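Local coordinates for decaprenyl diphosphate synthase (Rhodobacter capsulatus, PDB 3MZV), which probably extends farnesyl diphosphate with isopentenyl diphosphate units, using magnesium, to make the long all-trans prenyl chain of ubiquinone and menaquinone, at residues B[41-45]-B[120-124]; B[63-67]-B[312-318]; B[222-228]-B[291-295]. All blocks are in the same frame, centred on the assembly; numbering follows the deposited sequence.

Interaction 1. Residues B[41-45]-B[120-124]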
loop_
_atom_site.group_PDB
_atom_site.type_symbol
_atom_site.label_atom_id
_atom_site.label_comp_id
_atom_site.label_asym_id
_atom_site.label_seq_id
_atom_site.Cartn_x
_atom_site.Cartn_y
_atom_site.Cartn_z
ATOM N N ILE B 41 -13.203 -2.312 7.747
ATOM C CA ILE B 41 -11.885 -1.648 7.789
ATOM C C ILE B 41 -11.400 -1.350 9.230
ATOM O O ILE B 41 -10.353 -1.855 9.645
ATOM C CB ILE B 41 -11.843 -0.385 6.894
ATOM C CG1 ILE B 41 -11.777 -0.809 5.421
ATOM C CG2 ILE B 41 -10.635 0.477 7.245
ATOM C CD1 ILE B 41 -12.213 0.246 4.439
ATOM N N PRO B 42 -12.150 -0.535 9.992
ATOM C CA PRO B 42 -11.773 -0.299 11.395
ATOM C C PRO B 42 -11.873 -1.574 12.269
ATOM O O PRO B 42 -11.057 -1.760 13.182
ATOM C CB PRO B 42 -12.788 0.768 11.848
ATOM C CG PRO B 42 -13.966 0.550 10.971
ATOM C CD PRO B 42 -13.347 0.239 9.623
ATOM N N GLU B 43 -12.848 -2.450 11.992
ATOM C CA GLU B 43 -12.874 -3.767 12.672
ATOM C C GLU B 43 -11.530 -4.456 12.525
ATOM O O GLU B 43 -10.940 -4.861 13.520
ATOM C CB GLU B 43 -13.971 -4.697 12.134
ATOM C CG GLU B 43 -15.306 -4.560 12.852
ATOM C CD GLU B 43 -16.489 -4.921 11.955
ATOM O OE1 GLU B 43 -16.445 -6.018 11.343
ATOM O OE2 GLU B 43 -17.431 -4.089 11.855
ATOM N N VAL B 44 -11.049 -4.581 11.289
ATOM C CA VAL B 44 -9.727 -5.196 11.046
ATOM C C VAL B 44 -8.565 -4.406 11.691
ATOM O O VAL B 44 -7.646 -4.992 12.276
ATOM C CB VAL B 44 -9.445 -5.363 9.529
ATOM C CG1 VAL B 44 -8.005 -5.850 9.296
ATOM C CG2 VAL B 44 -10.480 -6.321 8.882
ATOM N N THR B 45 -8.605 -3.080 11.569
ATOM C CA THR B 45 -7.561 -2.217 12.155
ATOM C C THR B 45 -7.549 -2.286 13.685
ATOM O O THR B 45 -6.473 -2.405 14.298
ATOM C CB THR B 45 -7.727 -0.725 11.746
ATOM O OG1 THR B 45 -8.016 -0.622 10.341
ATOM C CG2 THR B 45 -6.446 0.051 12.088
ATOM N N VAL B 120 -7.176 -3.561 3.664
ATOM C CA VAL B 120 -7.176 -2.736 4.880
ATOM C C VAL B 120 -5.844 -2.043 5.043
ATOM O O VAL B 120 -5.818 -0.859 5.298
ATOM C CB VAL B 120 -7.544 -3.555 6.138
ATOM C CG1 VAL B 120 -7.246 -2.751 7.404
ATOM C CG2 VAL B 120 -9.031 -3.901 6.069
ATOM N N GLY B 121 -4.747 -2.741 4.810
ATOM C CA GLY B 121 -3.439 -2.114 4.830
ATOM C C GLY B 121 -3.383 -0.977 3.803
ATOM O O GLY B 121 -2.817 0.094 4.066
ATOM N N ASP B 122 -3.952 -1.193 2.620
ATOM C CA ASP B 122 -3.933 -0.099 1.612
ATOM C C ASP B 122 -4.725 1.160 2.079
ATOM O O ASP B 122 -4.308 2.324 1.886
ATOM C CB ASP B 122 -4.510 -0.579 0.266
ATOM C CG ASP B 122 -3.608 -1.594 -0.458
ATOM O OD1 ASP B 122 -2.441 -1.683 -0.138
ATOM O OD2 ASP B 122 -4.099 -2.270 -1.387
ATOM N N TYR B 123 -5.899 0.907 2.639
ATOM C CA TYR B 123 -6.731 1.955 3.204
ATOM C C TYR B 123 -5.982 2.786 4.242
ATOM O O TYR B 123 -6.037 4.005 4.185
ATOM C CB TYR B 123 -8.001 1.374 3.844
ATOM C CG TYR B 123 -9.033 2.440 4.198
ATOM C CD1 TYR B 123 -9.780 3.072 3.208
ATOM C CD2 TYR B 123 -9.207 2.860 5.522
ATOM C CE1 TYR B 123 -10.736 4.039 3.520
ATOM C CE2 TYR B 123 -10.175 3.827 5.834
ATOM C CZ TYR B 123 -10.911 4.414 4.843
ATOM O OH TYR B 123 -11.868 5.380 5.140
ATOM N N LEU B 124 -5.297 2.135 5.171
ATOM C CA LEU B 124 -4.571 2.831 6.218
ATOM C C LEU B 124 -3.382 3.616 5.658
ATOM O O LEU B 124 -3.102 4.735 6.085
ATOM C CB LEU B 124 -4.052 1.846 7.257
ATOM C CG LEU B 124 -5.165 0.995 7.900
ATOM C CD1 LEU B 124 -4.595 0.089 8.948
ATOM C CD2 LEU B 124 -6.256 1.900 8.452
#
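Ile41 lays its CD1 methyl over one face of the Tyr123 ring, 3.9 Å from the ring centroid and 12° off the ring normal, which identifies a CH-pi contact; its CG2 also comes to 3.3 Å from Tyr123 CD2, so the fit is tight. The two helical segments cross almost at right angles, with a signed crossing angle of -96° and axes 10.0 Å apart, and the backbones come nearest at Ile41 and Val120, whose CA atoms are 5.6 Å apart. Val120 CG1 lies 3.7 Å from both Val44 CG1 and Thr45 OG1. That hydroxyl can sit in apolar company because Thr45 OG1 donates to Ile41 O at 2.7 Å, one turn back in its own helix; Leu124 CD2, 3.6 Å from Thr45 OG1, packs against it as well. Tyr123 OH is hydrogen-bonded to Arg127 and to the backbone of Ser34. Leu91 of helix 74-96 touches both Val44 and Val120, and Glu153 of the second subunit packs on Ile41 and Tyr123. This near-perpendicular packing of the short helix 40-49 on the long helix 114-133, beside the dimer interface, is part of the predominantly alpha-helical isoprenoid synthase fold.

Interaction 2. Residues B[63-67]-B[312-318]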
loop_
_atom_site.group_PDB
_atom_site.type_symbol
_atom_site.label_atom_id
_atom_site.label_comp_id
_atom_site.label_asym_id
_atom_site.label_seq_id
_atom_site.Cartn_x
_atom_site.Cartn_y
_atom_site.Cartn_z
ATOM N N ALA B 63 8.958 11.905 20.834
ATOM C CA ALA B 63 10.135 12.211 21.636
ATOM C C ALA B 63 11.123 13.128 20.886
ATOM O O ALA B 63 11.654 14.109 21.471
ATOM C CB ALA B 63 10.846 10.903 22.144
ATOM N N ALA B 64 11.363 12.821 19.631
ATOM C CA ALA B 64 12.278 13.628 18.812
ATOM C C ALA B 64 11.764 15.083 18.646
ATOM O O ALA B 64 12.546 16.030 18.826
ATOM C CB ALA B 64 12.529 12.984 17.425
ATOM N N ALA B 65 10.481 15.248 18.358
ATOM C CA ALA B 65 9.912 16.567 18.180
ATOM C C ALA B 65 9.996 17.371 19.502
ATOM O O ALA B 65 10.477 18.498 19.511
ATOM C CB ALA B 65 8.438 16.476 17.667
ATOM N N ARG B 66 9.584 16.758 20.612
ATOM C CA ARG B 66 9.581 17.428 21.930
ATOM C C ARG B 66 11.022 17.667 22.404
ATOM O O ARG B 66 11.304 18.686 23.031
ATOM C CB ARG B 66 8.824 16.593 22.987
ATOM C CG ARG B 66 7.319 16.467 22.773
ATOM C CD ARG B 66 6.614 17.737 23.114
ATOM N NE ARG B 66 5.155 17.610 23.090
ATOM C CZ ARG B 66 4.312 18.600 23.407
ATOM N NH1 ARG B 66 4.784 19.771 23.824
ATOM N NH2 ARG B 66 2.995 18.422 23.335
ATOM N N LEU B 67 11.932 16.760 22.088
ATOM C CA LEU B 67 13.327 16.946 22.435
ATOM C C LEU B 67 13.970 18.204 21.801
ATOM O O LEU B 67 14.862 18.810 22.395
ATOM C CB LEU B 67 14.157 15.690 22.073
ATOM C CG LEU B 67 15.674 15.708 22.215
ATOM C CD1 LEU B 67 16.060 16.180 23.636
ATOM C CD2 LEU B 67 16.241 14.312 21.944
ATOM N N LEU B 312 22.537 16.122 20.484
ATOM C CA LEU B 312 21.216 16.639 20.793
ATOM C C LEU B 312 21.231 17.372 22.155
ATOM O O LEU B 312 22.144 17.165 22.950
ATOM C CB LEU B 312 20.223 15.489 20.733
ATOM C CG LEU B 312 20.248 14.811 19.343
ATOM C CD1 LEU B 312 19.459 13.545 19.340
ATOM C CD2 LEU B 312 19.752 15.752 18.254
ATOM N N PRO B 313 20.230 18.237 22.415
ATOM C CA PRO B 313 20.256 19.013 23.652
ATOM C C PRO B 313 20.054 18.147 24.870
ATOM O O PRO B 313 19.418 17.079 24.777
ATOM C CB PRO B 313 19.086 19.993 23.500
ATOM C CG PRO B 313 18.381 19.640 22.336
ATOM C CD PRO B 313 19.139 18.654 21.526
ATOM N N ASP B 314 20.589 18.586 26.006
ATOM C CA ASP B 314 20.519 17.776 27.209
ATOM C C ASP B 314 19.153 17.937 27.915
ATOM O O ASP B 314 19.049 18.566 28.958
ATOM C CB ASP B 314 21.705 18.090 28.143
ATOM C CG ASP B 314 21.887 17.047 29.200
ATOM O OD1 ASP B 314 21.366 15.917 29.006
ATOM O OD2 ASP B 314 22.576 17.330 30.206
ATOM N N HIS B 315 18.137 17.307 27.331
ATOM C CA HIS B 315 16.739 17.381 27.709
ATOM C C HIS B 315 16.440 16.024 28.392
ATOM O O HIS B 315 17.086 15.014 28.099
ATOM C CB HIS B 315 15.921 17.555 26.410
ATOM C CG HIS B 315 14.452 17.765 26.598
ATOM N ND1 HIS B 315 13.578 16.731 26.869
ATOM C CD2 HIS B 315 13.697 18.889 26.546
ATOM C CE1 HIS B 315 12.353 17.214 26.996
ATOM N NE2 HIS B 315 12.400 18.522 26.808
ATOM N N PRO B 316 15.458 15.979 29.295
ATOM C CA PRO B 316 15.146 14.678 29.894
ATOM C C PRO B 316 14.860 13.585 28.841
ATOM O O PRO B 316 15.083 12.416 29.096
ATOM C CB PRO B 316 13.901 14.963 30.743
ATOM C CG PRO B 316 13.884 16.476 30.943
ATOM C CD PRO B 316 14.591 17.070 29.785
ATOM N N LEU B 317 14.325 13.978 27.686
ATOM C CA LEU B 317 14.025 13.016 26.640
ATOM C C LEU B 317 15.281 12.444 26.021
ATOM O O LEU B 317 15.270 11.297 25.608
ATOM C CB LEU B 317 13.144 13.627 25.559
ATOM C CG LEU B 317 11.673 13.881 25.928
ATOM C CD1 LEU B 317 11.032 14.711 24.839
ATOM C CD2 LEU B 317 10.893 12.558 26.174
ATOM N N ARG B 318 16.366 13.209 25.975
ATOM C CA ARG B 318 17.613 12.649 25.490
ATOM C C ARG B 318 18.050 11.477 26.381
ATOM O O ARG B 318 18.386 10.419 25.868
ATOM C CB ARG B 318 18.725 13.679 25.401
ATOM C CG ARG B 318 19.859 13.222 24.538
ATOM C CD ARG B 318 20.981 14.182 24.502
ATOM N NE ARG B 318 21.783 14.048 25.711
ATOM C CZ ARG B 318 22.830 14.819 26.028
ATOM N NH1 ARG B 318 23.234 15.808 25.239
ATOM N NH2 ARG B 318 23.498 14.584 27.157
#
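A histidine N-cap that starts helix 316-328 is built here against the end of helix 56-67. His315 ND1 accepts from Leu317 N at 3.0 Å with an N-H...acceptor angle of 168°, a nearly straight capping bond, and one face of the imidazole is turned to Leu67 CA and Arg66 O. No hydrogen bond links the two segments, so the join rests on apolar fit. Leu67, the last residue of its helix, contributes 134 of the 336 Å² buried: its CD2 lies 4.2 Å from Leu312 CD1, its CD1 4.4 Å from Pro313 CG, and its CB 4.2 Å from Leu317 CB. Leu317 in turn reaches over the final turn, with Leu317 CD1 3.4 Å from Arg66 CB and 3.5 Å from Ala63 O. In the helical fold of this synthase the contact brings an early helix together with the last one, and neighbouring helices close in: Leu14 of helix 11-17 touches Ala63 and Leu317, while Leu205 of helix 199-224 meets Leu312. The approach to the cap is held by its own bonds. Asp314 centres an inverse gamma turn, with His315 N bonded to Pro313 O at 2.9 Å, and Arg318 NH1 donates to Leu312 O at 2.9 Å. Arg66 directs its guanidinium to a salt bridge with Asp21.

Interaction 3. Residues B[222-228]-B[291-295]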
loop_
_atom_site.group_PDB
_atom_site.type_symbol
_atom_site.label_atom_id
_atom_site.label_comp_id
_atom_site.label_asym_id
_atom_site.label_seq_id
_atom_site.Cartn_x
_atom_site.Cartn_y
_atom_site.Cartn_z
ATOM N N LEU B 222 18.437 -12.820 16.855
ATOM C CA LEU B 222 19.206 -13.575 17.825
ATOM C C LEU B 222 18.297 -14.443 18.707
ATOM O O LEU B 222 18.515 -15.651 18.893
ATOM C CB LEU B 222 20.045 -12.607 18.666
ATOM C CG LEU B 222 20.820 -13.213 19.856
ATOM C CD1 LEU B 222 21.636 -14.467 19.528
ATOM C CD2 LEU B 222 21.713 -12.147 20.471
ATOM N N LEU B 223 17.241 -13.816 19.211
ATOM C CA LEU B 223 16.325 -14.499 20.097
ATOM C C LEU B 223 15.586 -15.620 19.346
ATOM O O LEU B 223 15.204 -16.625 19.939
ATOM C CB LEU B 223 15.348 -13.501 20.699
ATOM C CG LEU B 223 15.861 -12.470 21.714
ATOM C CD1 LEU B 223 14.732 -11.443 21.988
ATOM C CD2 LEU B 223 16.359 -13.084 23.030
ATOM N N ASP B 224 15.447 -15.476 18.038
ATOM C CA ASP B 224 14.801 -16.518 17.241
ATOM C C ASP B 224 15.558 -17.870 17.287
ATOM O O ASP B 224 14.940 -18.924 17.109
ATOM C CB ASP B 224 14.673 -16.088 15.818
ATOM C CG ASP B 224 13.399 -16.621 15.167
ATOM O OD1 ASP B 224 12.327 -16.120 15.559
ATOM O OD2 ASP B 224 13.480 -17.543 14.320
ATOM N N TYR B 225 16.869 -17.825 17.520
ATOM C CA TYR B 225 17.710 -19.040 17.677
ATOM C C TYR B 225 18.150 -19.336 19.105
ATOM O O TYR B 225 19.163 -20.026 19.354
ATOM C CB TYR B 225 18.915 -18.958 16.754
ATOM C CG TYR B 225 18.588 -19.199 15.324
ATOM C CD1 TYR B 225 18.467 -20.489 14.846
ATOM C CD2 TYR B 225 18.429 -18.141 14.414
ATOM C CE1 TYR B 225 18.200 -20.730 13.505
ATOM C CE2 TYR B 225 18.136 -18.379 13.095
ATOM C CZ TYR B 225 18.015 -19.684 12.646
ATOM O OH TYR B 225 17.747 -19.944 11.337
ATOM N N GLY B 226 17.353 -18.867 20.050
ATOM C CA GLY B 226 17.567 -19.149 21.471
ATOM C C GLY B 226 18.585 -18.256 22.185
ATOM O O GLY B 226 19.037 -18.598 23.273
ATOM N N GLY B 227 18.969 -17.128 21.584
ATOM C CA GLY B 227 19.922 -16.223 22.221
ATOM C C GLY B 227 21.334 -16.801 22.327
ATOM O O GLY B 227 21.623 -17.864 21.769
ATOM N N LYS B 228 22.202 -16.094 23.047
ATOM C CA LYS B 228 23.598 -16.499 23.237
ATOM C C LYS B 228 23.723 -17.966 23.657
ATOM O O LYS B 228 24.580 -18.694 23.159
ATOM C CB LYS B 228 24.276 -15.591 24.279
ATOM C CG LYS B 228 25.741 -15.920 24.602
ATOM C CD LYS B 228 25.953 -16.055 26.123
ATOM C CE LYS B 228 27.435 -15.959 26.550
ATOM N NZ LYS B 228 27.936 -14.532 26.502
ATOM N N LEU B 291 26.272 -16.945 17.664
ATOM C CA LEU B 291 25.196 -16.356 18.489
ATOM C C LEU B 291 25.783 -15.240 19.373
ATOM O O LEU B 291 25.260 -14.143 19.427
ATOM C CB LEU B 291 24.489 -17.452 19.269
ATOM C CG LEU B 291 23.672 -18.371 18.325
ATOM C CD1 LEU B 291 23.202 -19.598 19.107
ATOM C CD2 LEU B 291 22.473 -17.598 17.729
ATOM N N GLU B 292 26.958 -15.492 19.981
ATOM C CA GLU B 292 27.665 -14.436 20.703
ATOM C C GLU B 292 28.062 -13.325 19.753
ATOM O O GLU B 292 27.942 -12.158 20.066
ATOM C CB GLU B 292 28.880 -15.008 21.440
ATOM C CG GLU B 292 29.693 -13.955 22.239
ATOM C CD GLU B 292 28.872 -13.222 23.309
ATOM O OE1 GLU B 292 27.815 -13.693 23.759
ATOM O OE2 GLU B 292 29.283 -12.154 23.725
ATOM N N ALA B 293 28.500 -13.686 18.542
ATOM C CA ALA B 293 28.892 -12.690 17.580
ATOM C C ALA B 293 27.695 -11.810 17.202
ATOM O O ALA B 293 27.830 -10.604 17.046
ATOM C CB ALA B 293 29.492 -13.397 16.279
ATOM N N THR B 294 26.504 -12.421 17.082
ATOM C CA THR B 294 25.304 -11.640 16.744
ATOM C C THR B 294 24.930 -10.756 17.925
ATOM O O THR B 294 24.530 -9.634 17.725
ATOM C CB THR B 294 24.159 -12.598 16.353
ATOM O OG1 THR B 294 24.601 -13.410 15.255
ATOM C CG2 THR B 294 22.864 -11.843 16.018
ATOM N N ARG B 295 25.063 -11.262 19.144
ATOM C CA ARG B 295 24.848 -10.458 20.348
ATOM C C ARG B 295 25.729 -9.206 20.312
ATOM O O ARG B 295 25.264 -8.087 20.525
ATOM C CB ARG B 295 25.108 -11.273 21.597
ATOM C CG ARG B 295 24.641 -10.603 22.858
ATOM C CD ARG B 295 25.027 -11.415 24.048
ATOM N NE ARG B 295 26.370 -11.058 24.500
ATOM C CZ ARG B 295 26.671 -9.996 25.247
ATOM N NH1 ARG B 295 27.927 -9.797 25.604
ATOM N NH2 ARG B 295 25.739 -9.140 25.671
#
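Helix 199-224 stops in a Schellman motif, after which the chain passes along helix 290-308: CA atoms lie 6.5 Å apart at Leu222 and Thr294, and 5.0 Å apart at Lys228 and Leu291. The turn is defined by two backbone bonds of 3.1 Å, Gly227 N to Leu222 O and Gly226 N to Leu223 O, with Gly226 as the C-prime residue at phi 83°, a value that favours glycine. By sequence, Asp224 is the last aspartate of the family's second Asp-rich DDxxD motif, which in relatives binds magnesium with the diphosphate substrate; the contact thus takes in the last part of that motif, Leu222 being one of its two middle residues. Leu291 points into the turn. Leu291 CD2 is 3.7 Å from Leu222 CD1 and 3.9 Å from Tyr225 CB, while Leu291 CD1 is 3.5 Å from Gly227 O. Leu222 also packs on Thr294 and Arg295, with CD2 3.7 Å from Arg295 CB. At the exposed margin Lys228 NZ makes a salt-bridged hydrogen bond of 2.9 Å to Glu292 OE1, which Arg295 NE also reaches at 3.1 Å. This shared carboxylate offsets the 4.3 Å approach of Lys228 NZ to Arg295 NE; Arg295 NH2 also bonds Val332 O.

The three contacts are separate sites, with no pair of centres closer than about 32 Å, and interactions 1 and 3 lie on opposite sides of the chain's centre. Interaction 1 is buried throughout its touching residues and borders the second subunit, whereas neither of the others is touched by another chain. Interaction 2 is partly buried; interaction 3 is mostly buried with an exposed charged edge. The chemistry follows: hydrophobic and CH-pi packing in 1, apolar fit beside a histidine cap in 2, and leucine packing with a cross-segment salt bridge in 3. Helices 40-49 and 56-67 are consecutive, as are 290-308 and 316-328, and interaction 3 nests inside the loop that interaction 2 closes.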